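Dihydropyrimidinase (Brevibacillus agri, PDB 3SFW) probably catalyses the zinc-dependent, reversible hydrolytic ring opening of dihydropyrimidines. Local coordinates at residues 93-98 / 123-128; 100-105 / 137-142. One frame throughout, in Å; residues are numbered along the deposited sequence.

Contact 1 of 2, residues 93-98 / 123-128; sequences CLTSKG and HLMVSD
Thr95 OG1 takes part in two hydrogen bonds: it donates to Met125 O at 2.9 Å and accepts from Ser127 OG at 3.1 Å. With chi1 at 60° the hydroxyl lies between the backbone N and the carbonyl carbon and meets the Met125 carbonyl from above its plane, 62° out of it. The methyl CG2 meets Leu124 CD1 at 3.6 Å, the two side chains crossing at about a right angle. Leu124 CD1 also touches Cys93 SG. Met125 runs extended alongside the Thr95 backbone; its SD receives a weak hydrogen bond from Thr95 N at 3.6 Å and packs on Leu94 CD2. Farther out, a water joins Lys97 NZ to Ser127 O, and a second joins Gly98 N to Asp128 OD2. Upstream, Cys93 N donates to His123 O at 2.9 Å, and Met125 N to Cys93 O with a nearly straight N-H...O angle of 175°. Helix 101-112 packs on Cys93 and Thr95 through Ala104. This is the C-terminal end of two neighbouring parallel strands, 86-93 and 119-124, where a TIM barrel carries its active site; the Leu94 side chain lies about 8 Å from a zinc ion.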
ATOM      1  N   CYS A  93     -25.536   7.733  24.512  1.00 10.61           N
ATOM      2  CA  CYS A  93     -26.473   8.824  24.828  1.00 11.18           C
ATOM      3  C   CYS A  93     -26.631   9.739  23.608  1.00 12.44           C
ATOM      4  O   CYS A  93     -25.662  10.392  23.136  1.00 10.82           O
ATOM      5  CB  CYS A  93     -25.911   9.599  26.023  1.00 12.32           C
ATOM      6  SG  CYS A  93     -26.877  11.095  26.390  1.00 14.00           S
ATOM      7  N   LEU A  94     -27.838   9.763  23.045  1.00 12.48           N
ATOM      8  CA  LEU A  94     -28.069  10.531  21.829  1.00 10.91           C
ATOM      9  C   LEU A  94     -28.433  11.962  22.170  1.00 13.33           C
ATOM     10  O   LEU A  94     -29.043  12.222  23.201  1.00 14.61           O
ATOM     11  CB  LEU A  94     -29.206   9.920  21.033  1.00 11.20           C
ATOM     12  CG  LEU A  94     -29.029   8.441  20.726  1.00 14.13           C
ATOM     13  CD1 LEU A  94     -30.236   8.003  19.838  1.00 13.54           C
ATOM     14  CD2 LEU A  94     -27.675   8.161  19.989  1.00 15.19           C
ATOM     15  N   THR A  95     -28.111  12.865  21.259  1.00 13.11           N
ATOM     16  CA  THR A  95     -28.435  14.293  21.439  1.00 18.54           C
ATOM     17  C   THR A  95     -29.164  14.821  20.199  1.00 24.98           C
ATOM     18  O   THR A  95     -29.132  14.214  19.134  1.00 20.49           O
ATOM     19  CB  THR A  95     -27.160  15.121  21.627  1.00 17.15           C
ATOM     20  OG1 THR A  95     -26.310  14.984  20.465  1.00 19.30           O
ATOM     21  CG2 THR A  95     -26.411  14.655  22.850  1.00 14.73           C
ATOM     22  N   SER A  96     -29.837  15.957  20.353  1.00 30.59           N
ATOM     23  CA  SER A  96     -30.454  16.632  19.208  1.00 37.29           C
ATOM     24  C   SER A  96     -29.959  18.079  19.138  1.00 36.62           C
ATOM     25  O   SER A  96     -29.617  18.669  20.156  1.00 36.84           O
ATOM     26  CB  SER A  96     -31.995  16.572  19.302  1.00 40.07           C
ATOM     27  OG  SER A  96     -32.459  17.085  20.545  1.00 42.42           O
ATOM     28  N   LYS A  97     -29.873  18.630  17.937  1.00 39.99           N
ATOM     29  CA  LYS A  97     -29.389  20.007  17.798  1.00 43.08           C
ATOM     30  C   LYS A  97     -30.268  20.955  18.575  1.00 41.13           C
ATOM     31  O   LYS A  97     -31.467  20.726  18.722  1.00 39.54           O
ATOM     32  CB  LYS A  97     -29.337  20.428  16.340  1.00 45.85           C
ATOM     33  CG  LYS A  97     -28.220  19.787  15.573  1.00 48.21           C
ATOM     34  CD  LYS A  97     -28.442  19.972  14.106  1.00 49.64           C
ATOM     35  CE  LYS A  97     -27.899  18.792  13.332  1.00 50.26           C
ATOM     36  NZ  LYS A  97     -27.592  19.206  11.941  1.00 48.12           N
ATOM     37  N   GLY A  98     -29.648  21.981  19.146  1.00 41.68           N
ATOM     38  CA  GLY A  98     -30.380  22.961  19.933  1.00 42.10           C
ATOM     39  C   GLY A  98     -30.719  22.536  21.348  1.00 41.60           C
ATOM     40  O   GLY A  98     -31.213  23.347  22.120  1.00 44.68           O
ATOM     41  N   HIS A 123     -21.382   6.825  26.352  1.00 10.26           N
ATOM     42  CA  HIS A 123     -20.745   7.731  25.362  1.00  9.34           C
ATOM     43  C   HIS A 123     -21.713   8.885  25.069  1.00 11.38           C
ATOM     44  O   HIS A 123     -22.913   8.756  25.279  1.00 10.36           O
ATOM     45  CB  HIS A 123     -20.471   7.012  24.017  1.00  9.33           C
ATOM     46  CG  HIS A 123     -19.929   5.624  24.148  1.00  9.60           C
ATOM     47  ND1 HIS A 123     -18.620   5.347  24.537  1.00  9.42           N
ATOM     48  CD2 HIS A 123     -20.503   4.431  23.848  1.00 10.71           C
ATOM     49  CE1 HIS A 123     -18.433   4.037  24.461  1.00 11.70           C
ATOM     50  NE2 HIS A 123     -19.585   3.460  24.125  1.00 11.22           N
ATOM     51  N   LEU A 124     -21.234   9.938  24.421  1.00 10.25           N
ATOM     52  CA  LEU A 124     -22.156  11.067  24.063  1.00 10.00           C
ATOM     53  C   LEU A 124     -22.093  11.366  22.574  1.00 11.11           C
ATOM     54  O   LEU A 124     -21.007  11.643  22.032  1.00 11.33           O
ATOM     55  CB  LEU A 124     -21.750  12.328  24.842  1.00  9.45           C
ATOM     56  CG  LEU A 124     -22.672  13.529  24.586  1.00 10.33           C
ATOM     57  CD1 LEU A 124     -24.063  13.226  25.177  1.00 13.28           C
ATOM     58  CD2 LEU A 124     -22.047  14.727  25.306  1.00 13.28           C
ATOM     59  N   MET A 125     -23.250  11.314  21.911  1.00 11.40           N
ATOM     60  CA  MET A 125     -23.377  11.747  20.494  1.00 11.54           C
ATOM     61  C   MET A 125     -23.155  13.249  20.340  1.00 13.16           C
ATOM     62  O   MET A 125     -23.689  14.034  21.120  1.00 13.65           O
ATOM     63  CB  MET A 125     -24.759  11.390  19.990  1.00 10.77           C
ATOM     64  CG  MET A 125     -25.070  12.023  18.612  1.00 11.17           C
ATOM     65  SD  MET A 125     -26.797  11.503  18.252  1.00 14.38           S
ATOM     66  CE  MET A 125     -27.136  12.699  16.936  1.00 17.45           C
ATOM     67  N   VAL A 126     -22.344  13.647  19.376  1.00 11.04           N
ATOM     68  CA  VAL A 126     -22.218  15.098  19.009  1.00 12.30           C
ATOM     69  C   VAL A 126     -22.853  15.278  17.625  1.00 16.68           C
ATOM     70  O   VAL A 126     -22.472  14.569  16.682  1.00 16.52           O
ATOM     71  CB  VAL A 126     -20.741  15.565  19.020  1.00 12.46           C
ATOM     72  CG1 VAL A 126     -20.608  17.045  18.647  1.00 13.25           C
ATOM     73  CG2 VAL A 126     -20.146  15.331  20.412  1.00 12.50           C
ATOM     74  N   SER A 127     -23.909  16.103  17.556  1.00 19.05           N
ATOM     75  CA  SER A 127     -24.637  16.365  16.270  1.00 22.47           C
ATOM     76  C   SER A 127     -24.056  17.591  15.612  1.00 23.14           C
ATOM     77  O   SER A 127     -24.189  17.761  14.411  1.00 22.01           O
ATOM     78  CB  SER A 127     -26.158  16.617  16.470  1.00 23.93           C
ATOM     79  OG  SER A 127     -26.541  16.694  17.859  1.00 32.02           O
ATOM     80  N   ASP A 128     -23.539  18.517  16.418  1.00 18.31           N
ATOM     81  CA  ASP A 128     -22.878  19.671  15.861  1.00 21.66           C
ATOM     82  C   ASP A 128     -22.028  20.427  16.861  1.00 19.30           C
ATOM     83  O   ASP A 128     -22.211  20.320  18.072  1.00 22.83           O
ATOM     84  CB  ASP A 128     -23.858  20.584  15.136  1.00 32.88           C
ATOM     85  CG  ASP A 128     -24.430  21.630  16.020  1.00 36.99           C
ATOM     86  OD1 ASP A 128     -24.124  22.830  15.821  1.00 38.45           O
ATOM     87  OD2 ASP A 128     -25.170  21.245  16.934  1.00 40.37           O
TER
HETATM   88  O   HOH W   1     -25.316  17.734  12.038  1.00 40.81           O
HETATM   89  O   HOH W   2     -26.546  21.909  19.448  1.00 32.68           O

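Contact 2 of 2, residues 100-105 / 137-142; sequences SLHSAI and LESVVN
Leu101, His102 and Ile105 meet Leu137, Ser139 and Val140 where two neighbouring helices of the TIM barrel, 101-112 and 131-142, pack side by side on the outside of the strands. The short segments run roughly the same way, 35° apart, with 10.9 Å between their axes. Leu101 points at the second helix and crosses Leu137 at a slant, CD1 resting on Leu137 CD2 at 3.6 Å. One turn on, Ile105 also points across; its CD1 meets Val140 CG2 at 3.7 Å, again obliquely. The same valine methyl also lies 3.9 Å from His102 NE2, the histidine and valine side chains sliding past each other in opposite directions. Leu101, Ile105 and Val140 all touch Leu124 of strand 119-124, so this apolar seam continues onto the sheet. At its margin His102 reaches over to the second helix, CG anti to the carbonyl carbon (chi1 -73°), and presents the NE2 edge of its ring to Ser139. Ser139 OG lies near the ring plane and accepts a weak, bent hydrogen bond from NE2 (2.9 Å, 121° at the hydrogen); it also makes a weak bond to Glu136 O. An alanine at His102 would probably cost Ser139 OG its partner on the facing helix and open a gap beside Val140 CG2. Glu136, on helix 131-142, also ties the helices together, its carboxylate accepting from the backbone N atoms of Leu101 and His102. Ser100 is the N-cap of helix 101-112: its OG accepts from Ser103 N at 2.9 Å.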
ATOM      1  N   SER A 100     -29.268  21.105  25.033  1.00 23.60           N
ATOM      2  CA  SER A 100     -27.966  21.019  25.723  1.00 20.97           C
ATOM      3  C   SER A 100     -27.511  19.567  25.788  1.00 19.75           C
ATOM      4  O   SER A 100     -28.335  18.637  25.863  1.00 17.64           O
ATOM      5  CB  SER A 100     -28.023  21.607  27.104  1.00 17.78           C
ATOM      6  OG  SER A 100     -28.585  20.714  28.038  1.00 20.06           O
ATOM      7  N   LEU A 101     -26.203  19.373  25.804  1.00 18.28           N
ATOM      8  CA  LEU A 101     -25.636  18.035  26.012  1.00 15.45           C
ATOM      9  C   LEU A 101     -26.052  17.521  27.380  1.00 16.21           C
ATOM     10  O   LEU A 101     -26.283  16.341  27.553  1.00 14.77           O
ATOM     11  CB  LEU A 101     -24.103  18.097  25.942  1.00 13.99           C
ATOM     12  CG  LEU A 101     -23.496  18.629  24.632  1.00 18.29           C
ATOM     13  CD1 LEU A 101     -21.980  18.640  24.734  1.00 15.99           C
ATOM     14  CD2 LEU A 101     -23.960  17.757  23.428  1.00 19.05           C
ATOM     15  N   HIS A 102     -26.070  18.399  28.395  1.00 15.00           N
ATOM     16  CA  HIS A 102     -26.337  17.931  29.738  1.00 13.58           C
ATOM     17  C   HIS A 102     -27.757  17.440  29.922  1.00 11.98           C
ATOM     18  O   HIS A 102     -27.987  16.567  30.730  1.00 13.31           O
ATOM     19  CB  HIS A 102     -26.020  19.006  30.806  1.00 12.63           C
ATOM     20  CG  HIS A 102     -24.537  19.234  31.031  1.00 12.94           C
ATOM     21  ND1 HIS A 102     -23.840  18.705  32.103  1.00 17.74           N
ATOM     22  CD2 HIS A 102     -23.617  19.869  30.264  1.00 11.19           C
ATOM     23  CE1 HIS A 102     -22.568  19.085  32.028  1.00 11.82           C
ATOM     24  NE2 HIS A 102     -22.425  19.844  30.955  1.00 16.92           N
ATOM     25  N   SER A 103     -28.703  18.003  29.168  1.00 12.91           N
ATOM     26  CA  SER A 103     -30.080  17.526  29.250  1.00 15.50           C
ATOM     27  C   SER A 103     -30.176  16.108  28.707  1.00 14.99           C
ATOM     28  O   SER A 103     -30.889  15.309  29.231  1.00 14.75           O
ATOM     29  CB  SER A 103     -31.077  18.462  28.544  1.00 21.75           C
ATOM     30  OG  SER A 103     -30.793  18.568  27.165  1.00 24.62           O
ATOM     31  N   ALA A 104     -29.439  15.820  27.653  1.00 15.21           N
ATOM     32  CA  ALA A 104     -29.490  14.452  27.064  1.00 14.01           C
ATOM     33  C   ALA A 104     -28.870  13.486  28.070  1.00 13.01           C
ATOM     34  O   ALA A 104     -29.394  12.380  28.300  1.00 12.41           O
ATOM     35  CB  ALA A 104     -28.726  14.437  25.716  1.00 13.80           C
ATOM     36  N   ILE A 105     -27.747  13.890  28.680  1.00 11.38           N
ATOM     37  CA  ILE A 105     -27.123  13.070  29.726  1.00 11.41           C
ATOM     38  C   ILE A 105     -28.071  12.756  30.897  1.00 14.41           C
ATOM     39  O   ILE A 105     -28.175  11.599  31.371  1.00 12.23           O
ATOM     40  CB  ILE A 105     -25.783  13.743  30.235  1.00 11.01           C
ATOM     41  CG1 ILE A 105     -24.800  13.849  29.056  1.00 13.90           C
ATOM     42  CG2 ILE A 105     -25.231  13.009  31.493  1.00 12.06           C
ATOM     43  CD1 ILE A 105     -23.599  14.838  29.327  1.00 10.26           C
ATOM     44  N   LEU A 137     -18.580  20.647  26.595  1.00 14.15           N
ATOM     45  CA  LEU A 137     -17.843  19.365  26.647  1.00 12.43           C
ATOM     46  C   LEU A 137     -16.847  19.306  27.797  1.00 14.48           C
ATOM     47  O   LEU A 137     -16.484  18.231  28.259  1.00 12.91           O
ATOM     48  CB  LEU A 137     -17.145  19.090  25.302  1.00 13.00           C
ATOM     49  CG  LEU A 137     -18.107  18.607  24.204  1.00 14.85           C
ATOM     50  CD1 LEU A 137     -17.367  18.561  22.878  1.00 17.13           C
ATOM     51  CD2 LEU A 137     -18.644  17.204  24.608  1.00 13.64           C
ATOM     52  N   GLU A 138     -16.386  20.468  28.280  1.00 13.95           N
ATOM     53  CA  GLU A 138     -15.416  20.430  29.382  1.00 13.36           C
ATOM     54  C   GLU A 138     -15.928  19.739  30.640  1.00 15.07           C
ATOM     55  O   GLU A 138     -15.314  18.777  31.143  1.00 13.59           O
ATOM     56  CB  GLU A 138     -14.850  21.830  29.702  1.00 12.88           C
ATOM     57  CG  GLU A 138     -13.727  21.747  30.729  1.00 19.25           C
ATOM     58  CD  GLU A 138     -13.101  23.105  30.994  1.00 30.44           C
ATOM     59  OE1 GLU A 138     -13.859  24.087  31.178  1.00 34.13           O
ATOM     60  OE2 GLU A 138     -11.864  23.195  30.931  1.00 34.90           O
ATOM     61  N   SER A 139     -17.123  20.114  31.097  1.00 12.23           N
ATOM     62  CA  SER A 139     -17.660  19.417  32.281  1.00 10.45           C
ATOM     63  C   SER A 139     -18.184  18.054  31.917  1.00 13.00           C
ATOM     64  O   SER A 139     -18.222  17.166  32.758  1.00 13.23           O
ATOM     65  CB  SER A 139     -18.749  20.256  32.951  1.00 14.13           C
ATOM     66  OG  SER A 139     -19.841  20.427  32.071  1.00 14.99           O
ATOM     67  N   VAL A 140     -18.592  17.871  30.667  1.00 11.10           N
ATOM     68  CA  VAL A 140     -18.996  16.505  30.250  1.00 12.92           C
ATOM     69  C   VAL A 140     -17.841  15.538  30.480  1.00 12.29           C
ATOM     70  O   VAL A 140     -18.023  14.455  31.090  1.00 12.67           O
ATOM     71  CB  VAL A 140     -19.450  16.453  28.755  1.00 13.34           C
ATOM     72  CG1 VAL A 140     -19.630  14.947  28.277  1.00 12.48           C
ATOM     73  CG2 VAL A 140     -20.803  17.219  28.573  1.00 13.13           C
ATOM     74  N   VAL A 141     -16.659  15.897  29.960  1.00 10.64           N
ATOM     75  CA  VAL A 141     -15.496  15.020  30.050  1.00 11.83           C
ATOM     76  C   VAL A 141     -14.967  14.915  31.489  1.00 12.33           C
ATOM     77  O   VAL A 141     -14.772  13.809  32.032  1.00 11.77           O
ATOM     78  CB  VAL A 141     -14.395  15.498  29.081  1.00 10.28           C
ATOM     79  CG1 VAL A 141     -13.066  14.751  29.333  1.00 12.86           C
ATOM     80  CG2 VAL A 141     -14.869  15.392  27.622  1.00 10.60           C
ATOM     81  N   ASN A 142     -14.813  16.069  32.147  1.00 10.67           N
ATOM     82  CA  ASN A 142     -14.115  16.096  33.444  1.00 14.32           C
ATOM     83  C   ASN A 142     -14.986  15.709  34.638  1.00 13.65           C
ATOM     84  O   ASN A 142     -14.479  15.123  35.600  1.00 16.14           O
ATOM     85  CB  ASN A 142     -13.549  17.498  33.725  1.00 16.09           C
ATOM     86  CG  ASN A 142     -12.366  17.835  32.828  1.00 17.51           C
ATOM     87  OD1 ASN A 142     -11.658  16.934  32.326  1.00 20.82           O
ATOM     88  ND2 ASN A 142     -12.143  19.131  32.611  1.00 15.95           N
TER

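In the fold
From the N terminus, the chain leaves strand 86-93 through 93-98, the first half of contact 1, and enters helix 101-112, whose start at 100-105 opens contact 2. It then returns along strand 119-124 to 123-128, closing the loop of contact 1, and goes on into helix 131-142, where 137-142 closes contact 2. The segments alternate, so the two loops cross over two successive beta-alpha units. Contact 1 joins the strand ends and the loops that follow them; contact 2 joins the helices outside. Their centres lie 10 Å apart, and they meet directly where Cys93 SG packs against Ile105 N at 3.7 Å.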